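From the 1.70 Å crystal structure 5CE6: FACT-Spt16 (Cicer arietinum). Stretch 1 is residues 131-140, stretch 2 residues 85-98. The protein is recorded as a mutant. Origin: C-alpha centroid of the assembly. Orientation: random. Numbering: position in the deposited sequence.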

# COMPACT_ATOMS: atom_id res chain seq x y z
N ASP A 131 -4.33 32.04 7.57
CA ASP A 131 -4.53 30.73 8.17
C ASP A 131 -5.74 30.01 7.59
O ASP A 131 -5.96 28.83 7.84
CB ASP A 131 -4.62 30.81 9.70
CG ASP A 131 -5.80 31.65 10.18
OD1 ASP A 131 -6.65 32.05 9.36
OD2 ASP A 131 -5.87 31.90 11.40
N GLY A 132 -6.54 30.74 6.81
CA GLY A 132 -7.67 30.16 6.12
C GLY A 132 -8.93 30.02 6.97
O GLY A 132 -9.90 29.40 6.55
N ALA A 133 -8.91 30.63 8.15
CA ALA A 133 -10.00 30.47 9.12
C ALA A 133 -11.37 30.91 8.61
O ALA A 133 -12.36 30.23 8.81
CB ALA A 133 -9.66 31.21 10.42
N SER A 134 -11.43 32.08 7.98
CA SER A 134 -12.71 32.56 7.44
C SER A 134 -13.28 31.64 6.36
O SER A 134 -14.49 31.43 6.30
CB SER A 134 -12.59 33.99 6.92
OG SER A 134 -12.50 34.91 7.99
N SER A 135 -12.42 31.10 5.51
CA SER A 135 -12.86 30.17 4.48
C SER A 135 -13.38 28.87 5.07
O SER A 135 -14.32 28.28 4.55
CB SER A 135 -11.75 29.90 3.46
OG SER A 135 -11.48 31.06 2.70
N MET A 136 -12.76 28.41 6.15
CA MET A 136 -13.24 27.20 6.82
C MET A 136 -14.64 27.44 7.38
O MET A 136 -15.51 26.57 7.28
CB MET A 136 -12.28 26.77 7.93
CG MET A 136 -10.86 26.51 7.46
SD MET A 136 -9.80 25.92 8.80
CE MET A 136 -8.21 25.86 7.98
N ASP A 137 -14.86 28.62 7.97
CA ASP A 137 -16.18 28.97 8.49
C ASP A 137 -17.23 29.00 7.38
O ASP A 137 -18.36 28.56 7.58
CB ASP A 137 -16.14 30.33 9.21
CG ASP A 137 -15.33 30.30 10.49
OD1 ASP A 137 -15.11 29.20 11.03
OD2 ASP A 137 -14.93 31.39 10.96
N ALA A 138 -16.86 29.53 6.22
CA ALA A 138 -17.77 29.59 5.08
C ALA A 138 -18.13 28.18 4.61
O ALA A 138 -19.30 27.89 4.34
CB ALA A 138 -17.16 30.38 3.95
N ILE A 139 -17.13 27.33 4.50
CA ILE A 139 -17.35 25.94 4.11
C ILE A 139 -18.28 25.24 5.11
O ILE A 139 -19.20 24.52 4.72
CB ILE A 139 -16.02 25.16 3.98
CG1 ILE A 139 -15.16 25.74 2.86
CG2 ILE A 139 -16.28 23.69 3.74
CD1 ILE A 139 -13.85 24.99 2.63
N ILE A 140 -18.03 25.46 6.39
CA ILE A 140 -18.85 24.88 7.45
C ILE A 140 -20.30 25.37 7.39
O ILE A 140 -21.24 24.60 7.60
CB ILE A 140 -18.19 25.09 8.84
CG1 ILE A 140 -16.99 24.14 9.00
CG2 ILE A 140 -19.20 24.86 9.96
CD1 ILE A 140 -15.87 24.69 9.88
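Stretch 2 85-98: TIMVFTKKQIHVLC

No hydrogen bond joins the two stretches: the helix lies on the hairpin through carbon contacts almost alone, and the one polar atom among the closest pairs, Gly-132 O, rests 3.8 Å from Leu-97 CD2. Stretch 2 is a β-hairpin. Its strands are held in antiparallel register by paired backbone bonds, Ile-86 N to Leu-97 O (3.0 Å) with Leu-97 N to Ile-86 O (2.8 Å), and Val-88 N to His-95 O (2.7 Å) with His-95 N to Val-88 O (2.8 Å). Near the turn, Thr-90 N donates to Gln-93 O (2.8 Å), while Gln-93 N donates to Thr-90 OG1 (3.0 Å).

The strand 93-98 runs nearly antiparallel to the helix that begins at Ala-133, with 172° between their N-to-C directions and 9.5 Å between the axes at closest approach. In this register Ser-135 CA lies 7.1 Å from Leu-97 CA, and one helical turn later Ile-139 CA lies 6.7 Å from His-95 CA. Strand alternation supplies the matching surface. Ile-86, Val-88, His-95 and Leu-97 direct their CA-to-CB bonds toward the helix, whereas Met-87 and Val-96 point away.

Leu-97 (chi1 t, chi2 p) is met by four helix-side residues. Ser-135 CB approaches Leu-97 CD1 to 3.5 Å, Met-136 CG lies 3.7 Å from Leu-97 CD2, and Ile-139 CD1 lies 4.1 Å from Leu-97 CB; Gly-132 O completes the set. Gly-132, at the N-cap position, has a positive phi of 83°, which by itself favours glycine; an ideal CB here would stand a tight 3.5 Å from Leu-97 CD2. The same Gly-132 O accepts from Met-136 N (3.1 Å), opening the helix, and Asp-131 OD1 accepts from Ala-133 N (2.9 Å).

Ile-139 (chi1 m, chi2 t) has the most area covered by the hairpin, although its CA-to-CB bond points sideways. It reaches both strands: Ile-139 CG2 packs 3.8 Å from Val-88 CG2, and Ile-139 CG1 lies 4.0 Å from His-95 CB, an oblique approach with respect to the imidazole. That ring is anchored within its own strand, His-95 NE2 donating to Gln-93 OE1 at 3.0 Å.

Met-136 also starts sideways, but its extended side chain (chi1 m, chi2 and chi3 t) brings its end nearer, with Met-136 CE 4.0 Å from Ile-86 CD1. The whole contact buries 357 Å², both sides summed.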

# COMPACT_ATOMS: atom_id res chain seq x y z
N THR A 85 -4.31 21.25 1.30
CA THR A 85 -5.60 21.47 0.65
C THR A 85 -6.69 20.74 1.43
O THR A 85 -6.50 19.61 1.87
CB THR A 85 -5.57 20.98 -0.81
OG1 THR A 85 -4.64 21.76 -1.56
CG2 THR A 85 -6.94 21.10 -1.47
N ILE A 86 -7.83 21.40 1.60
CA ILE A 86 -9.01 20.76 2.18
C ILE A 86 -10.10 20.67 1.10
O ILE A 86 -10.37 21.65 0.41
CB ILE A 86 -9.55 21.59 3.34
CG1 ILE A 86 -8.52 21.67 4.48
CG2 ILE A 86 -10.87 21.03 3.84
CD1 ILE A 86 -8.76 22.86 5.42
N MET A 87 -10.72 19.50 0.96
CA MET A 87 -11.80 19.34 -0.00
C MET A 87 -13.01 18.75 0.69
O MET A 87 -12.90 17.73 1.37
CB MET A 87 -11.35 18.45 -1.16
CG MET A 87 -12.40 18.22 -2.22
SD MET A 87 -11.64 17.58 -3.73
CE MET A 87 -10.86 16.09 -3.12
N VAL A 88 -14.16 19.39 0.52
CA VAL A 88 -15.40 18.95 1.17
C VAL A 88 -16.50 18.67 0.15
O VAL A 88 -16.92 19.57 -0.59
CB VAL A 88 -15.90 19.97 2.20
CG1 VAL A 88 -17.23 19.51 2.78
CG2 VAL A 88 -14.88 20.14 3.32
N PHE A 89 -16.97 17.43 0.13
CA PHE A 89 -18.03 17.03 -0.78
C PHE A 89 -19.37 17.16 -0.10
O PHE A 89 -19.53 16.70 1.02
CB PHE A 89 -17.83 15.57 -1.19
CG PHE A 89 -16.50 15.30 -1.82
CD1 PHE A 89 -15.41 14.91 -1.05
CD2 PHE A 89 -16.34 15.43 -3.19
CE1 PHE A 89 -14.18 14.66 -1.63
CE2 PHE A 89 -15.12 15.19 -3.79
CZ PHE A 89 -14.04 14.80 -3.01
N THR A 90 -20.32 17.80 -0.77
CA THR A 90 -21.70 17.80 -0.31
C THR A 90 -22.58 17.27 -1.44
O THR A 90 -22.08 16.95 -2.51
CB THR A 90 -22.19 19.21 0.12
OG1 THR A 90 -22.47 20.02 -1.03
CG2 THR A 90 -21.17 19.92 1.00
N LYS A 91 -23.89 17.18 -1.20
CA LYS A 91 -24.80 16.67 -2.22
C LYS A 91 -24.72 17.46 -3.53
O LYS A 91 -24.76 16.87 -4.62
CB LYS A 91 -26.24 16.65 -1.69
CG LYS A 91 -27.21 15.88 -2.58
CD LYS A 91 -28.40 15.37 -1.78
CE LYS A 91 -28.74 13.93 -2.15
NZ LYS A 91 -29.03 13.09 -0.95
N LYS A 92 -24.58 18.77 -3.43
CA LYS A 92 -24.69 19.64 -4.60
C LYS A 92 -23.44 20.47 -4.88
O LYS A 92 -23.36 21.15 -5.90
CB LYS A 92 -25.90 20.56 -4.47
CG LYS A 92 -27.20 19.81 -4.26
CD LYS A 92 -27.46 18.85 -5.41
CE LYS A 92 -27.64 19.60 -6.72
NZ LYS A 92 -27.62 18.68 -7.90
N GLN A 93 -22.47 20.43 -3.97
CA GLN A 93 -21.26 21.24 -4.11
C GLN A 93 -20.01 20.48 -3.70
O GLN A 93 -20.08 19.52 -2.93
CB GLN A 93 -21.36 22.51 -3.26
CG GLN A 93 -22.57 23.39 -3.55
CD GLN A 93 -22.58 24.65 -2.71
OE1 GLN A 93 -22.55 24.59 -1.48
NE2 GLN A 93 -22.61 25.80 -3.37
N ILE A 94 -18.86 20.92 -4.21
CA ILE A 94 -17.57 20.48 -3.69
C ILE A 94 -16.79 21.74 -3.34
O ILE A 94 -16.53 22.56 -4.22
CB ILE A 94 -16.78 19.67 -4.72
CG1 ILE A 94 -17.58 18.45 -5.16
CG2 ILE A 94 -15.43 19.22 -4.13
CD1 ILE A 94 -16.86 17.56 -6.15
N HIS A 95 -16.43 21.89 -2.08
CA HIS A 95 -15.67 23.06 -1.65
C HIS A 95 -14.21 22.71 -1.52
O HIS A 95 -13.86 21.67 -0.98
CB HIS A 95 -16.21 23.57 -0.31
CG HIS A 95 -17.60 24.12 -0.40
ND1 HIS A 95 -17.85 25.47 -0.51
CD2 HIS A 95 -18.80 23.51 -0.39
CE1 HIS A 95 -19.16 25.67 -0.57
NE2 HIS A 95 -19.76 24.49 -0.49
N VAL A 96 -13.34 23.57 -2.04
CA VAL A 96 -11.91 23.35 -1.94
C VAL A 96 -11.28 24.58 -1.32
O VAL A 96 -11.58 25.69 -1.73
CB VAL A 96 -11.29 23.11 -3.33
CG1 VAL A 96 -9.82 22.77 -3.20
CG2 VAL A 96 -12.02 21.96 -4.05
N LEU A 97 -10.44 24.38 -0.31
CA LEU A 97 -9.66 25.48 0.28
C LEU A 97 -8.21 25.20 -0.05
O LEU A 97 -7.66 24.18 0.36
CB LEU A 97 -9.85 25.51 1.80
CG LEU A 97 -9.06 26.57 2.57
CD1 LEU A 97 -9.25 27.94 1.94
CD2 LEU A 97 -9.48 26.59 4.03
N CYS A 98 -7.59 26.09 -0.83
CA CYS A 98 -6.26 25.83 -1.37
C CYS A 98 -5.60 27.12 -1.83
O CYS A 98 -6.21 28.18 -1.79
CB CYS A 98 -6.35 24.86 -2.56
SG CYS A 98 -7.29 25.50 -3.97